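Local atomic coordinates of coronin (Toxoplasma gondii, PDB entry 4OZU), a protein that binds actin, probably in its filamentous form, and contributes to parasite invasion and egress, the part present here being its WD40 domain. Residues 17-22 / 345-350; 169-174 / 204-209; 369-374 / 388-393. All blocks are in the same frame, centred on the assembly; numbering follows the deposited sequence.

Contact 1: residues 17-22 / 345-350; sequences AEAWKQ and QPISFI
Residues 17-19 run antiparallel to 345-350, with the short strand axes 4.4 Å apart at their closest. Glu18 and Ser348 form a hydrogen-bonded pair. The bond from Glu18 N to Ser348 O is 2.8 Å long and lies in the carbonyl plane. The return bond, Ser348 N to Glu18 O, is 2.9 Å and approaches from above the carbonyl plane. Ala17 with Phe349 and Ala19 with Ile347 are the flanking non-hydrogen-bonded pairs. Just past residues 17-19, Trp20 N still donates to Pro346 O. That oxygen is gripped twice, because NE2 of Gln345 also donates to it. The same NE2 reaches across to a lone pair of Trp20 O at 2.9 Å. The Gln345 chain bends at chi2 (64°) to get there, and its OE1 is held by Gln23.

This pairing is the closure of a seven-bladed WD40 propeller. The N-terminal strand 16-25 completes the blade built from the C-terminal strands 317-319, 331-339 and 343-350, so the ends of the ring are sewn together by main-chain bonds.

The Trp20 indole lies across Pro346 at about a right angle. Pro346 CB sits over the face of its five-membered ring, a CH-pi contact, 3.7 Å from Trp20 CD2. The ring edge is used as well. Trp20 NE1 donates to Ser348 OG at 2.8 Å, nearly straight (169°) and in the ring plane. Glu331 and Arg329 also bond to that hydroxyl and position it; the N-H bond and Pro346 over the face fix the turn of the indole.

Apolar contacts fill the face carrying Ala17, Ala19, Ile347 and Phe349. Ala19 CB meets Ile347 CD1 at 3.4 Å, which is tight. Ala17 CB touches both Ile347 CG2 and Phe349 CE1, and Tyr308 touches Ala17 and Ile347 from strand 301-309.

Contact 2: residues 169-174 / 204-209; sequences VKFQES and AQVVGS
This is a small apolar contact between two neighbouring propeller blades, near the surface. Strand 164-170 is an outermost strand of its four-stranded sheet, 133-170. Strand 205-211 holds the same place in the next sheet, 175-211. The two strands are not paired, and the segments meet through side chains.

Val206 carries the contact from its side. Its CG2 methyl is anti to the carbonyl carbon and touches two residues of the other blade. Val169 CG1 comes within 3.4 Å of Val206 CG2, closer than usual for two carbons. The two valines cross obliquely. Phe171 reaches the same methyl tip to tip, with Phe171 CE1 at 3.8 Å from Val206 CG2 and CZ just as near. The other branch of Val169 points elsewhere: its CG2 lies 4.1 Å from Ala204 C, against the turn that leads into the strand.

The second blade also receives these side chains further in. Val169 touches Val199, and Phe171 touches Asn197, Cys189 and Thr191. A G1 beta bulge at Ala204 and Gln205, opposite Asp200, marks the start of strand 205-211. A classic bulge follows at Val207 and Gly208, opposite Ile198, just past Val206.

After Phe171 the chain turns away toward strand 175-180, the first strand of the second blade. Such a step from the outermost strand of one blade to the innermost strand of the next, with apolar side chains between the sheets, is characteristic of the WD40 beta-propeller.

Contact 3: residues 369-374 / 388-393; sequences DVEPSM and RRRSVK
Two acid-arginine pairs join residues 369-374 to 388-393. Arg388 NH1 donates to Glu371 OE1 at 3.0 Å in a salt bridge. The oxygen offers its anti lone pair, and the carboxylate and guanidinium planes stand 82° apart. Pro372 O lies over one guanidinium face. The other bridge is long and shared by both carboxylate oxygens. Asp369 OD2 is 3.5 Å from Arg390 NE, and Asp369 OD1 is as close and sits at the guanidinium edge. Arg390 bends at chi3 (-75°) to bring NE there. Water 2 links the two pairs: it donates to Asp369 OD2 and Glu371 OE2 and accepts from Arg390 NH2.

The backbone sets these groups in place. Asp369 N donates to Arg388 O at 2.8 Å, beside the two-stranded sheet of 367-368 and 389-390. Asp369 OD1 also accepts from Val370 N, which steadies the carboxylate. Water 1 links Asp369 O with Arg388 O, and water 4 links Glu371 O with Arg388 N.

Further out, Arg389 forms a salt bridge with Glu277, and Met374 bonds through its backbone to Ala141. The C-terminal extension is thereby tied to the propeller. The mix of charge and water suits a surface contact, where the arginines probably keep both acids ionised.

Contact 1 is partly buried, the other two lie at the surface, and contact 1 is the only one with paired strands throughout much of its length. It joins the N-terminal strand to a C-terminal blade, while contact 2 joins two consecutive blades on the opposite side of the chain's centre, about 39 Å away between centres. Contacts 2 and 3 are both superficial, yet their chemistry differs: methyls and a ring in one, charges and water in the other. Contact 3 belongs to the C-terminal extension, which follows the blade closed by contact 1. No two of the contacts share a strand.

Contact 1: residues 17-22 / 345-350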
loop_
_atom_site.group_PDB
_atom_site.type_symbol
_atom_site.label_atom_id
_atom_site.label_comp_id
_atom_site.label_asym_id
_atom_site.label_seq_id
_atom_site.Cartn_x
_atom_site.Cartn_y
_atom_site.Cartn_z
ATOM N N ALA A 17 -3.471 -18.430 6.874
ATOM C CA ALA A 17 -4.500 -17.419 6.735
ATOM C C ALA A 17 -5.766 -17.882 7.446
ATOM O O ALA A 17 -6.220 -19.003 7.231
ATOM C CB ALA A 17 -4.780 -17.148 5.268
ATOM N N GLU A 18 -6.321 -17.023 8.295
ATOM C CA GLU A 18 -7.577 -17.330 8.983
ATOM C C GLU A 18 -8.581 -16.201 8.770
ATOM O O GLU A 18 -8.387 -15.081 9.243
ATOM C CB GLU A 18 -7.336 -17.554 10.475
ATOM C CG GLU A 18 -8.604 -17.887 11.244
ATOM C CD GLU A 18 -8.327 -18.368 12.654
ATOM O OE1 GLU A 18 -7.644 -17.648 13.410
ATOM O OE2 GLU A 18 -8.794 -19.472 13.003
ATOM N N ALA A 19 -9.634 -16.490 8.014
ATOM C CA ALA A 19 -10.720 -15.541 7.835
ATOM C C ALA A 19 -11.499 -15.424 9.143
ATOM O O ALA A 19 -11.871 -16.430 9.731
ATOM C CB ALA A 19 -11.637 -15.982 6.702
ATOM N N TRP A 20 -11.732 -14.197 9.595
ATOM C CA TRP A 20 -12.521 -13.970 10.800
ATOM C C TRP A 20 -13.955 -14.455 10.627
ATOM O O TRP A 20 -14.512 -14.395 9.536
ATOM C CB TRP A 20 -12.555 -12.489 11.159
ATOM C CG TRP A 20 -11.260 -11.917 11.625
ATOM C CD1 TRP A 20 -10.004 -12.362 11.329
ATOM C CD2 TRP A 20 -11.095 -10.778 12.476
ATOM N NE1 TRP A 20 -9.063 -11.561 11.943
ATOM C CE2 TRP A 20 -9.709 -10.585 12.653
ATOM C CE3 TRP A 20 -11.985 -9.900 13.102
ATOM C CZ2 TRP A 20 -9.196 -9.552 13.433
ATOM C CZ3 TRP A 20 -11.473 -8.876 13.874
ATOM C CH2 TRP A 20 -10.092 -8.710 14.032
ATOM N N LYS A 21 -14.566 -14.909 11.711
ATOM C CA LYS A 21 -15.992 -15.197 11.679
ATOM C C LYS A 21 -16.753 -13.875 11.588
ATOM O O LYS A 21 -17.764 -13.772 10.897
ATOM C CB LYS A 21 -16.415 -16.001 12.908
ATOM C CG LYS A 21 -15.880 -17.431 12.906
ATOM C CD LYS A 21 -16.541 -18.286 11.826
ATOM C CE LYS A 21 -15.767 -19.571 11.555
ATOM N NZ LYS A 21 -14.430 -19.318 10.950
ATOM N N GLN A 22 -16.247 -12.862 12.285
ATOM C CA GLN A 22 -16.846 -11.536 12.259
ATOM C C GLN A 22 -16.530 -10.818 10.951
ATOM O O GLN A 22 -15.514 -11.091 10.314
ATOM C CB GLN A 22 -16.349 -10.698 13.435
ATOM C CG GLN A 22 -16.831 -11.187 14.793
ATOM C CD GLN A 22 -16.211 -10.407 15.938
ATOM O OE1 GLN A 22 -16.822 -9.484 16.476
ATOM N NE2 GLN A 22 -14.990 -10.778 16.317
ATOM N N GLN A 345 -14.145 -8.472 4.777
ATOM C CA GLN A 345 -13.803 -9.723 5.447
ATOM C C GLN A 345 -12.355 -9.693 5.928
ATOM O O GLN A 345 -11.433 -9.712 5.117
ATOM C CB GLN A 345 -14.021 -10.899 4.488
ATOM C CG GLN A 345 -13.551 -12.247 5.004
ATOM C CD GLN A 345 -14.316 -12.691 6.228
ATOM O OE1 GLN A 345 -15.503 -13.002 6.147
ATOM N NE2 GLN A 345 -13.648 -12.706 7.376
ATOM N N PRO A 346 -12.144 -9.644 7.249
ATOM C CA PRO A 346 -10.746 -9.664 7.684
ATOM C C PRO A 346 -10.114 -11.050 7.555
ATOM O O PRO A 346 -10.762 -12.069 7.811
ATOM C CB PRO A 346 -10.818 -9.229 9.152
ATOM C CG PRO A 346 -12.208 -8.722 9.363
ATOM C CD PRO A 346 -13.069 -9.406 8.367
ATOM N N ILE A 347 -8.844 -11.067 7.162
ATOM C CA ILE A 347 -8.062 -12.292 7.091
ATOM C C ILE A 347 -6.780 -12.090 7.879
ATOM O O ILE A 347 -5.963 -11.245 7.523
ATOM C CB ILE A 347 -7.684 -12.676 5.640
ATOM C CG1 ILE A 347 -8.885 -12.581 4.689
ATOM C CG2 ILE A 347 -7.072 -14.068 5.612
ATOM C CD1 ILE A 347 -9.972 -13.573 4.953
ATOM N N SER A 348 -6.603 -12.861 8.945
ATOM C CA SER A 348 -5.377 -12.804 9.732
ATOM C C SER A 348 -4.327 -13.732 9.132
ATOM O O SER A 348 -4.653 -14.805 8.628
ATOM C CB SER A 348 -5.642 -13.201 11.194
ATOM O OG SER A 348 -6.360 -12.196 11.890
ATOM N N PHE A 349 -3.071 -13.310 9.192
ATOM C CA PHE A 349 -1.949 -14.174 8.851
ATOM C C PHE A 349 -1.152 -14.417 10.123
ATOM O O PHE A 349 -0.571 -13.494 10.705
ATOM C CB PHE A 349 -1.113 -13.551 7.738
ATOM C CG PHE A 349 -1.919 -13.267 6.507
ATOM C CD1 PHE A 349 -2.132 -14.255 5.563
ATOM C CD2 PHE A 349 -2.518 -12.034 6.327
ATOM C CE1 PHE A 349 -2.903 -14.007 4.439
ATOM C CE2 PHE A 349 -3.288 -11.778 5.205
ATOM C CZ PHE A 349 -3.482 -12.768 4.265
ATOM N N ILE A 350 -1.171 -15.675 10.543
ATOM C CA ILE A 350 -0.754 -16.088 11.876
ATOM C C ILE A 350 0.348 -17.126 11.806
ATOM O O ILE A 350 0.265 -18.078 11.035
ATOM C CB ILE A 350 -1.956 -16.662 12.660
ATOM C CG1 ILE A 350 -2.979 -15.558 12.919
ATOM C CG2 ILE A 350 -1.518 -17.254 13.984
ATOM C CD1 ILE A 350 -4.352 -16.058 13.224
#

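Contact 2: residues 169-174 / 204-209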
loop_
_atom_site.group_PDB
_atom_site.type_symbol
_atom_site.label_atom_id
_atom_site.label_comp_id
_atom_site.label_asym_id
_atom_site.label_seq_id
_atom_site.Cartn_x
_atom_site.Cartn_y
_atom_site.Cartn_z
ATOM N N VAL A 169 8.128 14.491 -12.771
ATOM C CA VAL A 169 8.807 13.731 -13.807
ATOM C C VAL A 169 7.740 13.103 -14.681
ATOM O O VAL A 169 6.818 12.463 -14.168
ATOM C CB VAL A 169 9.732 12.644 -13.211
ATOM C CG1 VAL A 169 10.263 11.726 -14.295
ATOM C CG2 VAL A 169 10.885 13.288 -12.450
ATOM N N LYS A 170 7.850 13.291 -15.994
ATOM C CA LYS A 170 6.850 12.757 -16.909
ATOM C C LYS A 170 7.409 11.689 -17.844
ATOM O O LYS A 170 8.346 11.933 -18.610
ATOM C CB LYS A 170 6.222 13.865 -17.742
ATOM C CG LYS A 170 5.095 13.334 -18.614
ATOM C CD LYS A 170 4.433 14.395 -19.450
ATOM C CE LYS A 170 3.195 13.823 -20.126
ATOM N NZ LYS A 170 3.465 12.518 -20.800
ATOM N N PHE A 171 6.787 10.516 -17.780
ATOM C CA PHE A 171 7.054 9.425 -18.702
ATOM C C PHE A 171 6.083 9.500 -19.866
ATOM O O PHE A 171 5.068 10.190 -19.794
ATOM C CB PHE A 171 6.940 8.080 -17.983
ATOM C CG PHE A 171 7.880 7.950 -16.830
ATOM C CD1 PHE A 171 9.185 7.534 -17.030
ATOM C CD2 PHE A 171 7.478 8.287 -15.554
ATOM C CE1 PHE A 171 10.059 7.440 -15.975
ATOM C CE2 PHE A 171 8.347 8.191 -14.494
ATOM C CZ PHE A 171 9.638 7.768 -14.704
ATOM N N GLN A 172 6.402 8.795 -20.943
ATOM C CA GLN A 172 5.594 8.847 -22.150
ATOM C C GLN A 172 4.287 8.057 -22.032
ATOM O O GLN A 172 3.314 8.369 -22.717
ATOM C CB GLN A 172 6.397 8.331 -23.343
ATOM C CG GLN A 172 7.668 9.113 -23.607
ATOM C CD GLN A 172 8.329 8.727 -24.919
ATOM O OE1 GLN A 172 7.658 8.534 -25.933
ATOM N NE2 GLN A 172 9.653 8.610 -24.902
ATOM N N GLU A 173 4.267 7.043 -21.170
ATOM C CA GLU A 173 3.099 6.173 -21.036
ATOM C C GLU A 173 2.490 6.262 -19.640
ATOM O O GLU A 173 3.135 6.734 -18.708
ATOM C CB GLU A 173 3.481 4.729 -21.355
ATOM C CG GLU A 173 3.950 4.532 -22.789
ATOM C CD GLU A 173 2.872 4.850 -23.807
ATOM O OE1 GLU A 173 1.740 4.341 -23.652
ATOM O OE2 GLU A 173 3.155 5.606 -24.762
ATOM N N SER A 174 1.242 5.817 -19.518
ATOM C CA SER A 174 0.486 5.938 -18.270
ATOM C C SER A 174 1.153 5.200 -17.120
ATOM O O SER A 174 1.736 4.138 -17.311
ATOM C CB SER A 174 -0.937 5.399 -18.443
ATOM O OG SER A 174 -1.598 6.027 -19.529
ATOM N N ALA A 204 15.028 15.584 -9.001
ATOM C CA ALA A 204 14.046 15.708 -10.073
ATOM C C ALA A 204 14.495 14.972 -11.330
ATOM O O ALA A 204 14.417 15.512 -12.433
ATOM C CB ALA A 204 13.784 17.178 -10.380
ATOM N N GLN A 205 14.965 13.738 -11.170
ATOM C CA GLN A 205 15.467 12.987 -12.313
ATOM C C GLN A 205 15.187 11.493 -12.210
ATOM O O GLN A 205 15.020 10.936 -11.118
ATOM C CB GLN A 205 16.974 13.237 -12.485
ATOM C CG GLN A 205 17.861 12.620 -11.422
ATOM C CD GLN A 205 19.312 13.076 -11.537
ATOM O OE1 GLN A 205 19.604 14.127 -12.111
ATOM N NE2 GLN A 205 20.227 12.283 -10.991
ATOM N N VAL A 206 15.094 10.866 -13.376
ATOM C CA VAL A 206 14.964 9.420 -13.483
ATOM C C VAL A 206 16.357 8.833 -13.375
ATOM O O VAL A 206 17.222 9.128 -14.199
ATOM C CB VAL A 206 14.304 9.001 -14.813
ATOM C CG1 VAL A 206 14.211 7.484 -14.918
ATOM C CG2 VAL A 206 12.921 9.633 -14.940
ATOM N N VAL A 207 16.583 8.020 -12.349
ATOM C CA VAL A 207 17.909 7.477 -12.092
ATOM C C VAL A 207 18.026 6.003 -12.477
ATOM O O VAL A 207 19.058 5.371 -12.250
ATOM C CB VAL A 207 18.292 7.653 -10.623
ATOM C CG1 VAL A 207 18.338 9.143 -10.283
ATOM C CG2 VAL A 207 17.322 6.919 -9.707
ATOM N N GLY A 208 16.979 5.455 -13.075
ATOM C CA GLY A 208 17.055 4.101 -13.587
ATOM C C GLY A 208 15.794 3.698 -14.312
ATOM O O GLY A 208 14.698 4.120 -13.953
ATOM N N SER A 209 15.946 2.888 -15.351
ATOM C CA SER A 209 14.782 2.355 -16.040
ATOM C C SER A 209 15.117 1.042 -16.720
ATOM O O SER A 209 16.188 0.894 -17.301
ATOM C CB SER A 209 14.244 3.361 -17.060
ATOM O OG SER A 209 12.999 2.918 -17.575
#

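Contact 3: residues 369-374 / 388-393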
loop_
_atom_site.group_PDB
_atom_site.type_symbol
_atom_site.label_atom_id
_atom_site.label_comp_id
_atom_site.label_asym_id
_atom_site.label_seq_id
_atom_site.Cartn_x
_atom_site.Cartn_y
_atom_site.Cartn_z
ATOM N N ASP A 369 7.338 3.273 13.330
ATOM C CA ASP A 369 6.563 4.088 14.255
ATOM C C ASP A 369 5.790 5.189 13.545
ATOM O O ASP A 369 6.029 5.475 12.376
ATOM C CB ASP A 369 7.479 4.713 15.302
ATOM C CG ASP A 369 6.756 5.023 16.612
ATOM O OD1 ASP A 369 5.524 4.799 16.707
ATOM O OD2 ASP A 369 7.428 5.498 17.550
ATOM N N VAL A 370 4.872 5.811 14.273
ATOM C CA VAL A 370 4.058 6.888 13.723
ATOM C C VAL A 370 4.724 8.244 13.976
ATOM O O VAL A 370 4.050 9.239 14.245
ATOM C CB VAL A 370 2.632 6.867 14.321
ATOM C CG1 VAL A 370 1.902 5.602 13.875
ATOM C CG2 VAL A 370 2.664 6.958 15.849
ATOM N N GLU A 371 6.053 8.260 13.885
ATOM C CA GLU A 371 6.851 9.481 14.007
ATOM C C GLU A 371 7.740 9.624 12.784
ATOM O O GLU A 371 8.485 8.700 12.463
ATOM C CB GLU A 371 7.742 9.456 15.250
ATOM C CG GLU A 371 7.051 9.519 16.574
ATOM C CD GLU A 371 8.045 9.434 17.712
ATOM O OE1 GLU A 371 9.232 9.764 17.495
ATOM O OE2 GLU A 371 7.651 9.022 18.817
ATOM N N PRO A 372 7.694 10.778 12.098
ATOM C CA PRO A 372 8.632 10.938 10.981
ATOM C C PRO A 372 10.089 11.016 11.432
ATOM O O PRO A 372 10.362 11.651 12.443
ATOM C CB PRO A 372 8.213 12.270 10.341
ATOM C CG PRO A 372 6.941 12.678 11.008
ATOM C CD PRO A 372 6.849 11.967 12.302
ATOM N N SER A 373 11.013 10.413 10.685
ATOM C CA SER A 373 12.423 10.493 11.062
ATOM C C SER A 373 13.021 11.831 10.642
ATOM O O SER A 373 14.009 12.286 11.222
ATOM C CB SER A 373 13.235 9.349 10.445
ATOM O OG SER A 373 13.387 9.516 9.050
ATOM N N MET A 374 12.399 12.463 9.649
ATOM C CA MET A 374 12.870 13.734 9.110
ATOM C C MET A 374 11.721 14.712 8.887
ATOM O O MET A 374 10.624 14.313 8.495
ATOM C CB MET A 374 13.592 13.519 7.779
ATOM C CG MET A 374 14.857 12.718 7.877
ATOM S SD MET A 374 15.549 12.407 6.245
ATOM C CE MET A 374 14.530 11.046 5.703
ATOM N N ARG A 388 11.878 5.856 11.966
ATOM C CA ARG A 388 11.818 5.608 13.383
ATOM C C ARG A 388 11.000 4.355 13.640
ATOM O O ARG A 388 10.031 4.071 12.927
ATOM C CB ARG A 388 11.239 6.818 14.107
ATOM C CG ARG A 388 12.211 7.988 14.142
ATOM C CD ARG A 388 11.673 9.147 14.934
ATOM N NE ARG A 388 12.587 10.288 14.917
ATOM C CZ ARG A 388 12.312 11.466 15.466
ATOM N NH1 ARG A 388 11.153 11.660 16.083
ATOM N NH2 ARG A 388 13.194 12.453 15.402
ATOM N N ARG A 389 11.411 3.612 14.663
ATOM C CA ARG A 389 10.818 2.328 14.993
ATOM C C ARG A 389 10.426 2.236 16.459
ATOM O O ARG A 389 11.005 2.901 17.322
ATOM C CB ARG A 389 11.790 1.198 14.662
ATOM C CG ARG A 389 12.144 1.119 13.208
ATOM C CD ARG A 389 13.113 -0.011 12.910
ATOM N NE ARG A 389 13.365 -0.051 11.475
ATOM C CZ ARG A 389 12.583 -0.662 10.590
ATOM N NH1 ARG A 389 11.503 -1.331 10.987
ATOM N NH2 ARG A 389 12.896 -0.613 9.303
ATOM N N ARG A 390 9.438 1.393 16.729
ATOM C CA ARG A 390 8.972 1.160 18.087
ATOM C C ARG A 390 8.823 -0.327 18.315
ATOM O O ARG A 390 8.186 -1.023 17.523
ATOM C CB ARG A 390 7.638 1.863 18.343
ATOM C CG ARG A 390 7.089 1.660 19.752
ATOM C CD ARG A 390 5.720 2.299 19.923
ATOM N NE ARG A 390 5.791 3.754 20.043
ATOM C CZ ARG A 390 6.023 4.406 21.182
ATOM N NH1 ARG A 390 6.222 3.736 22.313
ATOM N NH2 ARG A 390 6.062 5.731 21.193
ATOM N N SER A 391 9.437 -0.825 19.385
ATOM C CA SER A 391 9.213 -2.195 19.821
ATOM C C SER A 391 7.917 -2.242 20.616
ATOM O O SER A 391 7.846 -1.753 21.742
ATOM C CB SER A 391 10.383 -2.712 20.659
ATOM O OG SER A 391 11.411 -3.230 19.831
ATOM N N VAL A 392 6.893 -2.818 20.003
ATOM C CA VAL A 392 5.567 -2.892 20.594
ATOM C C VAL A 392 5.444 -4.164 21.398
ATOM O O VAL A 392 5.929 -5.215 20.979
ATOM C CB VAL A 392 4.466 -2.874 19.508
ATOM C CG1 VAL A 392 3.083 -2.837 20.134
ATOM C CG2 VAL A 392 4.656 -1.697 18.586
ATOM N N LYS A 393 4.792 -4.070 22.546
ATOM C CA LYS A 393 4.500 -5.251 23.339
ATOM C C LYS A 393 3.101 -5.129 23.932
ATOM O O LYS A 393 2.618 -4.021 24.171
ATOM C CB LYS A 393 5.563 -5.438 24.427
ATOM C CG LYS A 393 6.931 -5.782 23.847
ATOM C CD LYS A 393 8.014 -5.913 24.900
ATOM C CE LYS A 393 9.374 -6.139 24.249
ATOM N NZ LYS A 393 9.398 -7.360 23.386
HETATM O O HOH W 1 8.352 5.236 10.802
HETATM O O HOH W 2 5.612 7.236 18.758
HETATM O O HOH W 3 9.931 6.009 17.528
HETATM O O HOH W 4 9.889 7.503 10.511
#